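Replicase polyprotein 1a (Avian infectious bronchitis virus, PDB 3LD1) is of unknown precise function but supplies, as part of the viral replicase polyprotein, the non-structural protein 2 of which this is a fragment. Local coordinates at residues A[209-214]-A[223-228]; A[145-150]-A[203-208]. The protein carries 3 engineered substitutions. All coordinates share one frame; numbering follows the deposited sequence.

Contact 1 (A[209-214]-A[223-228]); sequences AKSITV and VREFAG
The carboxylate of E225 meets T213 twice, once at the backbone and once at the hydroxyl. T213 N donates to E225 OE1 over 2.7 Å with an N-H...O angle of 167°, and the amide approaches on the syn side, 20° out of the carboxylate plane. T213 OG1 donates to the syn lone pair of E225 OE2 at 2.5 Å. Both carboxylate oxygens are thus engaged by one residue, which should limit rotation about the CG-CD bond. The E225 chain, bent at chi2 (80°), brings its carboxylate to T213; the two side chains cross at about a right angle. A third bond, between backbone atoms, runs from R224 N to T213 O (3.0 Å). These bonds lie at the base of a beta hairpin formed by strands 214-217 and 220-223, whose first pair, V214 with V223, is antiparallel and non-hydrogen-bonded. On the face shared by V214 and V223, V214 CG2 touches V223 CG2 at 4.0 Å, while V223 CG1 turns to the F226 ring of its own segment and sits over the centre of one face, 3.5 Å above the plane. I212 lays its CG1 near E225 OE1 (4.0 Å). Beyond the two segments, I212 and V214 rest on A161 of helix 140-162, and N235 of helix 232-243 touches both V223 and F226.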
ATOM      1  N   ALA A 209       4.028  -1.099   3.838  1.00 56.26           N
ATOM      2  CA  ALA A 209       5.411  -0.986   4.234  1.00 58.78           C
ATOM      3  C   ALA A 209       6.278  -1.803   3.278  1.00 61.12           C
ATOM      4  O   ALA A 209       7.327  -1.302   2.812  1.00 61.71           O
ATOM      5  CB  ALA A 209       5.595  -1.513   5.639  1.00 58.75           C
ATOM      6  N   LYS A 210       5.823  -3.040   2.984  1.00 62.23           N
ATOM      7  CA  LYS A 210       6.692  -4.111   2.469  1.00 63.71           C
ATOM      8  C   LYS A 210       6.978  -3.955   0.960  1.00 64.16           C
ATOM      9  O   LYS A 210       8.118  -3.935   0.546  1.00 64.88           O
ATOM     10  CB  LYS A 210       6.064  -5.499   2.750  1.00 65.16           C
ATOM     11  CG  LYS A 210       6.996  -6.519   3.430  1.00 65.81           C
ATOM     12  CD  LYS A 210       6.716  -6.605   4.945  1.00 68.64           C
ATOM     13  CE  LYS A 210       7.758  -7.496   5.699  1.00 70.40           C
ATOM     14  NZ  LYS A 210       7.976  -7.139   7.183  1.00 68.10           N
ATOM     15  N   SER A 211       5.941  -3.845   0.127  1.00 63.85           N
ATOM     16  CA  SER A 211       6.130  -3.706  -1.337  1.00 61.87           C
ATOM     17  C   SER A 211       4.971  -2.911  -1.843  1.00 60.21           C
ATOM     18  O   SER A 211       3.935  -2.798  -1.164  1.00 60.50           O
ATOM     19  CB  SER A 211       6.032  -5.081  -1.953  1.00 61.98           C
ATOM     20  OG  SER A 211       4.914  -5.712  -1.317  1.00 61.87           O
ATOM     21  N   ILE A 212       5.113  -2.371  -3.041  1.00 58.27           N
ATOM     22  CA  ILE A 212       3.964  -1.788  -3.749  1.00 56.08           C
ATOM     23  C   ILE A 212       3.847  -2.542  -5.067  1.00 54.96           C
ATOM     24  O   ILE A 212       4.819  -2.560  -5.828  1.00 54.66           O
ATOM     25  CB  ILE A 212       4.112  -0.210  -3.885  1.00 56.07           C
ATOM     26  CG1 ILE A 212       3.287   0.523  -2.824  1.00 54.38           C
ATOM     27  CG2 ILE A 212       3.738   0.340  -5.270  1.00 53.96           C
ATOM     28  CD1 ILE A 212       3.841   0.460  -1.456  1.00 55.26           C
ATOM     29  N   THR A 213       2.693  -3.193  -5.294  1.00 53.68           N
ATOM     30  CA  THR A 213       2.419  -4.000  -6.501  1.00 51.83           C
ATOM     31  C   THR A 213       1.328  -3.372  -7.286  1.00 51.37           C
ATOM     32  O   THR A 213       0.170  -3.355  -6.822  1.00 52.33           O
ATOM     33  CB  THR A 213       1.824  -5.394  -6.162  1.00 51.66           C
ATOM     34  OG1 THR A 213       2.381  -5.833  -4.951  1.00 53.96           O
ATOM     35  CG2 THR A 213       2.130  -6.448  -7.263  1.00 47.44           C
ATOM     36  N   VAL A 214       1.663  -2.907  -8.479  1.00 50.43           N
ATOM     37  CA  VAL A 214       0.677  -2.429  -9.443  1.00 50.18           C
ATOM     38  C   VAL A 214       0.127  -3.559 -10.353  1.00 50.13           C
ATOM     39  O   VAL A 214       0.887  -4.377 -10.880  1.00 50.76           O
ATOM     40  CB  VAL A 214       1.327  -1.323 -10.259  1.00 50.64           C
ATOM     41  CG1 VAL A 214       0.503  -0.950 -11.452  1.00 49.40           C
ATOM     42  CG2 VAL A 214       1.512  -0.066  -9.353  1.00 51.43           C
ATOM     43  N   VAL A 223      -3.244  -0.134  -7.226  1.00 46.20           N
ATOM     44  CA  VAL A 223      -2.154  -0.473  -6.338  1.00 47.12           C
ATOM     45  C   VAL A 223      -2.780  -1.432  -5.359  1.00 47.07           C
ATOM     46  O   VAL A 223      -3.659  -1.036  -4.567  1.00 45.67           O
ATOM     47  CB  VAL A 223      -1.661   0.781  -5.616  1.00 47.68           C
ATOM     48  CG1 VAL A 223      -0.876   0.420  -4.376  1.00 49.94           C
ATOM     49  CG2 VAL A 223      -0.782   1.569  -6.512  1.00 47.03           C
ATOM     50  N   ARG A 224      -2.412  -2.706  -5.475  1.00 47.67           N
ATOM     51  CA  ARG A 224      -2.950  -3.730  -4.575  1.00 48.28           C
ATOM     52  C   ARG A 224      -2.953  -3.225  -3.136  1.00 47.66           C
ATOM     53  O   ARG A 224      -3.992  -3.207  -2.499  1.00 46.99           O
ATOM     54  CB  ARG A 224      -2.114  -5.008  -4.682  1.00 50.06           C
ATOM     55  CG  ARG A 224      -2.354  -5.793  -6.028  1.00 54.92           C
ATOM     56  CD  ARG A 224      -3.075  -7.127  -5.742  1.00 62.87           C
ATOM     57  NE  ARG A 224      -2.090  -8.202  -5.783  1.00 67.19           N
ATOM     58  CZ  ARG A 224      -1.940  -9.025  -6.820  1.00 67.72           C
ATOM     59  NH1 ARG A 224      -2.768  -8.912  -7.888  1.00 67.41           N
ATOM     60  NH2 ARG A 224      -0.978  -9.952  -6.784  1.00 63.82           N
ATOM     61  N   GLU A 225      -1.805  -2.753  -2.644  1.00 47.41           N
ATOM     62  CA  GLU A 225      -1.659  -2.489  -1.209  1.00 48.15           C
ATOM     63  C   GLU A 225      -2.583  -1.422  -0.577  1.00 47.03           C
ATOM     64  O   GLU A 225      -2.870  -1.494   0.604  1.00 46.49           O
ATOM     65  CB  GLU A 225      -0.205  -2.241  -0.837  1.00 49.27           C
ATOM     66  CG  GLU A 225       0.679  -3.458  -1.113  1.00 51.20           C
ATOM     67  CD  GLU A 225       1.078  -3.582  -2.573  1.00 50.76           C
ATOM     68  OE1 GLU A 225       0.869  -2.663  -3.390  1.00 45.17           O
ATOM     69  OE2 GLU A 225       1.655  -4.621  -2.883  1.00 54.24           O
ATOM     70  N   PHE A 226      -3.055  -0.460  -1.354  1.00 45.93           N
ATOM     71  CA  PHE A 226      -4.046   0.502  -0.875  1.00 45.33           C
ATOM     72  C   PHE A 226      -5.419  -0.055  -0.850  1.00 46.51           C
ATOM     73  O   PHE A 226      -6.321   0.642  -0.408  1.00 48.81           O
ATOM     74  CB  PHE A 226      -4.145   1.672  -1.818  1.00 43.38           C
ATOM     75  CG  PHE A 226      -2.866   2.404  -2.003  1.00 41.31           C
ATOM     76  CD1 PHE A 226      -1.861   2.330  -1.047  1.00 35.27           C
ATOM     77  CD2 PHE A 226      -2.653   3.181  -3.151  1.00 41.75           C
ATOM     78  CE1 PHE A 226      -0.634   3.032  -1.213  1.00 34.59           C
ATOM     79  CE2 PHE A 226      -1.432   3.904  -3.332  1.00 37.29           C
ATOM     80  CZ  PHE A 226      -0.432   3.838  -2.364  1.00 35.45           C
ATOM     81  N   ALA A 227      -5.606  -1.287  -1.330  1.00 46.27           N
ATOM     82  CA  ALA A 227      -6.942  -1.698  -1.685  1.00 45.62           C
ATOM     83  C   ALA A 227      -7.825  -1.744  -0.463  1.00 45.69           C
ATOM     84  O   ALA A 227      -8.869  -1.148  -0.482  1.00 48.61           O
ATOM     85  CB  ALA A 227      -7.007  -3.024  -2.515  1.00 44.89           C
ATOM     86  N   GLY A 228      -7.504  -2.411   0.615  1.00 44.08           N
ATOM     87  CA  GLY A 228      -8.559  -2.315   1.641  1.00 43.26           C
ATOM     88  C   GLY A 228      -8.122  -1.369   2.756  1.00 43.99           C
ATOM     89  O   GLY A 228      -7.934  -1.827   3.855  1.00 44.15           O
TER

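Contact 2 (A[145-150]-A[203-208])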
ATOM      1  N   MET A 145       2.738  13.656  12.981  1.00 36.52           N
ATOM      2  CA  MET A 145       3.888  14.448  12.508  1.00 35.80           C
ATOM      3  C   MET A 145       4.884  13.509  11.893  1.00 35.87           C
ATOM      4  O   MET A 145       5.275  13.701  10.763  1.00 35.77           O
ATOM      5  CB  MET A 145       4.532  15.236  13.703  1.00 37.46           C
ATOM      6  CG  MET A 145       5.861  16.064  13.390  1.00 34.97           C
ATOM      7  SD  MET A 145       7.249  14.933  13.288  1.00 38.34           S
ATOM      8  CE  MET A 145       7.368  14.311  14.934  1.00 38.67           C
ATOM      9  N   ALA A 146       5.292  12.466  12.630  1.00 36.53           N
ATOM     10  CA  ALA A 146       6.316  11.484  12.101  1.00 36.32           C
ATOM     11  C   ALA A 146       5.928  10.762  10.823  1.00 36.10           C
ATOM     12  O   ALA A 146       6.802  10.492   9.967  1.00 36.26           O
ATOM     13  CB  ALA A 146       6.723  10.406  13.221  1.00 34.49           C
ATOM     14  N   MET A 147       4.655  10.374  10.729  1.00 36.20           N
ATOM     15  CA  MET A 147       4.176   9.709   9.537  1.00 39.99           C
ATOM     16  C   MET A 147       4.321  10.563   8.291  1.00 39.98           C
ATOM     17  O   MET A 147       4.357  10.032   7.180  1.00 40.77           O
ATOM     18  CB  MET A 147       2.733   9.234   9.673  1.00 39.43           C
ATOM     19  CG  MET A 147       2.532   8.035  10.596  1.00 41.21           C
ATOM     20  SD  MET A 147       0.799   7.480  10.601  1.00 45.96           S
ATOM     21  CE  MET A 147       0.065   8.301  11.968  1.00 47.35           C
ATOM     22  N   ARG A 148       4.428  11.878   8.468  1.00 40.22           N
ATOM     23  CA  ARG A 148       4.533  12.711   7.316  1.00 41.72           C
ATOM     24  C   ARG A 148       5.644  12.206   6.423  1.00 41.59           C
ATOM     25  O   ARG A 148       5.590  12.449   5.258  1.00 42.35           O
ATOM     26  CB  ARG A 148       4.665  14.223   7.688  1.00 40.65           C
ATOM     27  CG  ARG A 148       3.364  14.729   8.329  1.00 41.14           C
ATOM     28  CD  ARG A 148       3.485  16.129   8.898  1.00 44.21           C
ATOM     29  NE  ARG A 148       2.750  17.047   8.052  1.00 54.95           N
ATOM     30  CZ  ARG A 148       1.473  17.309   8.218  1.00 56.29           C
ATOM     31  NH1 ARG A 148       0.823  16.772   9.248  1.00 62.08           N
ATOM     32  NH2 ARG A 148       0.879  18.126   7.392  1.00 54.26           N
ATOM     33  N   ARG A 149       6.622  11.472   6.965  1.00 42.22           N
ATOM     34  CA  ARG A 149       7.848  11.142   6.205  1.00 43.36           C
ATOM     35  C   ARG A 149       7.585  10.033   5.251  1.00 43.47           C
ATOM     36  O   ARG A 149       8.358   9.832   4.301  1.00 44.56           O
ATOM     37  CB  ARG A 149       8.989  10.631   7.086  1.00 42.25           C
ATOM     38  CG  ARG A 149       9.498  11.522   8.172  1.00 43.43           C
ATOM     39  CD  ARG A 149      10.728  10.795   8.868  1.00 44.92           C
ATOM     40  NE  ARG A 149      11.843  11.734   8.900  1.00 51.58           N
ATOM     41  CZ  ARG A 149      13.042  11.569   8.340  1.00 55.20           C
ATOM     42  NH1 ARG A 149      13.408  10.438   7.741  1.00 55.42           N
ATOM     43  NH2 ARG A 149      13.920  12.552   8.444  1.00 58.66           N
ATOM     44  N   LEU A 150       6.559   9.251   5.580  1.00 43.85           N
ATOM     45  CA  LEU A 150       6.203   8.045   4.837  1.00 44.98           C
ATOM     46  C   LEU A 150       5.542   8.311   3.471  1.00 47.06           C
ATOM     47  O   LEU A 150       5.612   7.458   2.582  1.00 46.16           O
ATOM     48  CB  LEU A 150       5.306   7.156   5.655  1.00 42.69           C
ATOM     49  CG  LEU A 150       5.909   6.644   6.949  1.00 42.07           C
ATOM     50  CD1 LEU A 150       4.914   5.882   7.780  1.00 35.49           C
ATOM     51  CD2 LEU A 150       7.128   5.840   6.717  1.00 41.87           C
ATOM     52  N   MET A 203      -2.555   1.619   9.881  1.00 43.71           N
ATOM     53  CA  MET A 203      -2.899   0.336   9.300  1.00 43.65           C
ATOM     54  C   MET A 203      -2.494   0.346   7.824  1.00 44.21           C
ATOM     55  O   MET A 203      -1.835  -0.569   7.342  1.00 44.82           O
ATOM     56  CB  MET A 203      -4.361   0.011   9.513  1.00 43.30           C
ATOM     57  CG  MET A 203      -4.705  -1.385   8.950  1.00 47.99           C
ATOM     58  SD  MET A 203      -4.841  -1.345   7.112  1.00 51.19           S
ATOM     59  CE  MET A 203      -6.606  -1.561   6.902  1.00 48.50           C
ATOM     60  N   ALA A 204      -2.816   1.428   7.135  1.00 43.66           N
ATOM     61  CA  ALA A 204      -2.527   1.518   5.729  1.00 43.14           C
ATOM     62  C   ALA A 204      -1.044   1.613   5.467  1.00 43.74           C
ATOM     63  O   ALA A 204      -0.559   1.028   4.468  1.00 44.55           O
ATOM     64  CB  ALA A 204      -3.268   2.699   5.106  1.00 42.84           C
ATOM     65  N   PHE A 205      -0.287   2.311   6.328  1.00 42.92           N
ATOM     66  CA  PHE A 205       1.193   2.381   6.063  1.00 42.31           C
ATOM     67  C   PHE A 205       1.870   0.997   6.341  1.00 42.45           C
ATOM     68  O   PHE A 205       2.872   0.685   5.741  1.00 42.46           O
ATOM     69  CB  PHE A 205       1.917   3.511   6.842  1.00 42.57           C
ATOM     70  CG  PHE A 205       1.754   4.936   6.238  1.00 40.68           C
ATOM     71  CD1 PHE A 205       2.026   5.183   4.900  1.00 37.84           C
ATOM     72  CD2 PHE A 205       1.377   5.980   7.039  1.00 39.12           C
ATOM     73  CE1 PHE A 205       1.851   6.406   4.360  1.00 39.34           C
ATOM     74  CE2 PHE A 205       1.230   7.243   6.534  1.00 43.26           C
ATOM     75  CZ  PHE A 205       1.465   7.471   5.163  1.00 43.09           C
ATOM     76  N   ALA A 206       1.289   0.207   7.242  1.00 41.99           N
ATOM     77  CA  ALA A 206       1.691  -1.155   7.480  1.00 43.71           C
ATOM     78  C   ALA A 206       1.388  -1.932   6.216  1.00 44.87           C
ATOM     79  O   ALA A 206       2.208  -2.722   5.754  1.00 44.11           O
ATOM     80  CB  ALA A 206       0.897  -1.774   8.690  1.00 42.28           C
ATOM     81  N   LYS A 207       0.225  -1.673   5.607  1.00 47.06           N
ATOM     82  CA  LYS A 207      -0.184  -2.591   4.550  1.00 48.80           C
ATOM     83  C   LYS A 207       0.764  -2.467   3.421  1.00 49.59           C
ATOM     84  O   LYS A 207       0.965  -3.411   2.670  1.00 50.68           O
ATOM     85  CB  LYS A 207      -1.632  -2.458   4.096  1.00 48.52           C
ATOM     86  CG  LYS A 207      -2.067  -3.604   3.152  1.00 48.47           C
ATOM     87  CD  LYS A 207      -3.573  -3.645   2.830  1.00 49.33           C
ATOM     88  CE  LYS A 207      -3.942  -4.685   1.734  1.00 47.89           C
ATOM     89  NZ  LYS A 207      -5.341  -4.411   1.214  1.00 51.09           N
ATOM     90  N   CYS A 208       1.424  -1.332   3.337  1.00 50.87           N
ATOM     91  CA  CYS A 208       2.259  -1.198   2.231  1.00 52.52           C
ATOM     92  C   CYS A 208       3.680  -0.889   2.568  1.00 54.32           C
ATOM     93  O   CYS A 208       4.469  -0.525   1.694  1.00 53.11           O
ATOM     94  CB  CYS A 208       1.632  -0.267   1.244  1.00 52.50           C
ATOM     95  SG  CYS A 208       1.535   1.374   1.737  1.00 57.57           S
TER
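F205 reaches from helix 194-207 to M147 and L150 on helix 140-162, forming a buried helix-helix contact with a CH-pi interaction on its ring face and a Met-aromatic contact at its edge. Its CB already has a neighbour, L150 CD1 at 3.9 Å. With CG beside the backbone N and anti to the carbonyl carbon (chi1 -79°), the ring is carried toward the other helix. The same methyl then follows the near end of the ring: L150 CD1 lies 3.6 Å from F205 CG and equally close to CD2. Farther out, L150 CB takes over. It stands 3.8 Å from the ring centroid and only 13° off the normal, so it covers the centre of the face, with CE1, CZ and CD1 all within van der Waals range. One leucine thus spans the ring from its root to its centre, through two different carbons. M147 addresses the CD2-CE2 side instead. Its SD is 5.1 Å from the centroid and 85° off the normal, which places the sulfur at the edge in the ring plane. M147 CB, 4.0 Å from F205 CE2, completes this approach nearer the tip. No hydrogen bond joins the segments; the contact rests on CH-pi, sulfur-aromatic and van der Waals packing. Y30 of helix 30-46 also touches both L150 and F205, bringing a third helix to the site, and M147 packs on I198 and K202, earlier on the helix that bears F205. At the ring edge, the nearest carbon to M147 SD is F205 CD2, 3.9 Å away.

Overall arrangement
Contact 2 comes first along the chain, pairing helix 140-162 with the end of helix 194-207; contact 1 follows directly, because residue 209 succeeds 208. Their centres are about 13 Å apart. The chain leaves helix 194-207, enters 209-214, turns through the hairpin of strands 214-217 and 220-223, and returns as 223-228 before helix 232-243. The returning segment packs on the helix end, with E225 CB 3.4 Å from C208 CB. Helix 140-162 serves both sites: M147 and L150 meet F205, while V154, A161 and L162 receive side chains of contact 1. Contact 2 holds two helices together and contact 1 closes the base of the hairpin that follows, both near the middle of this elongated chain.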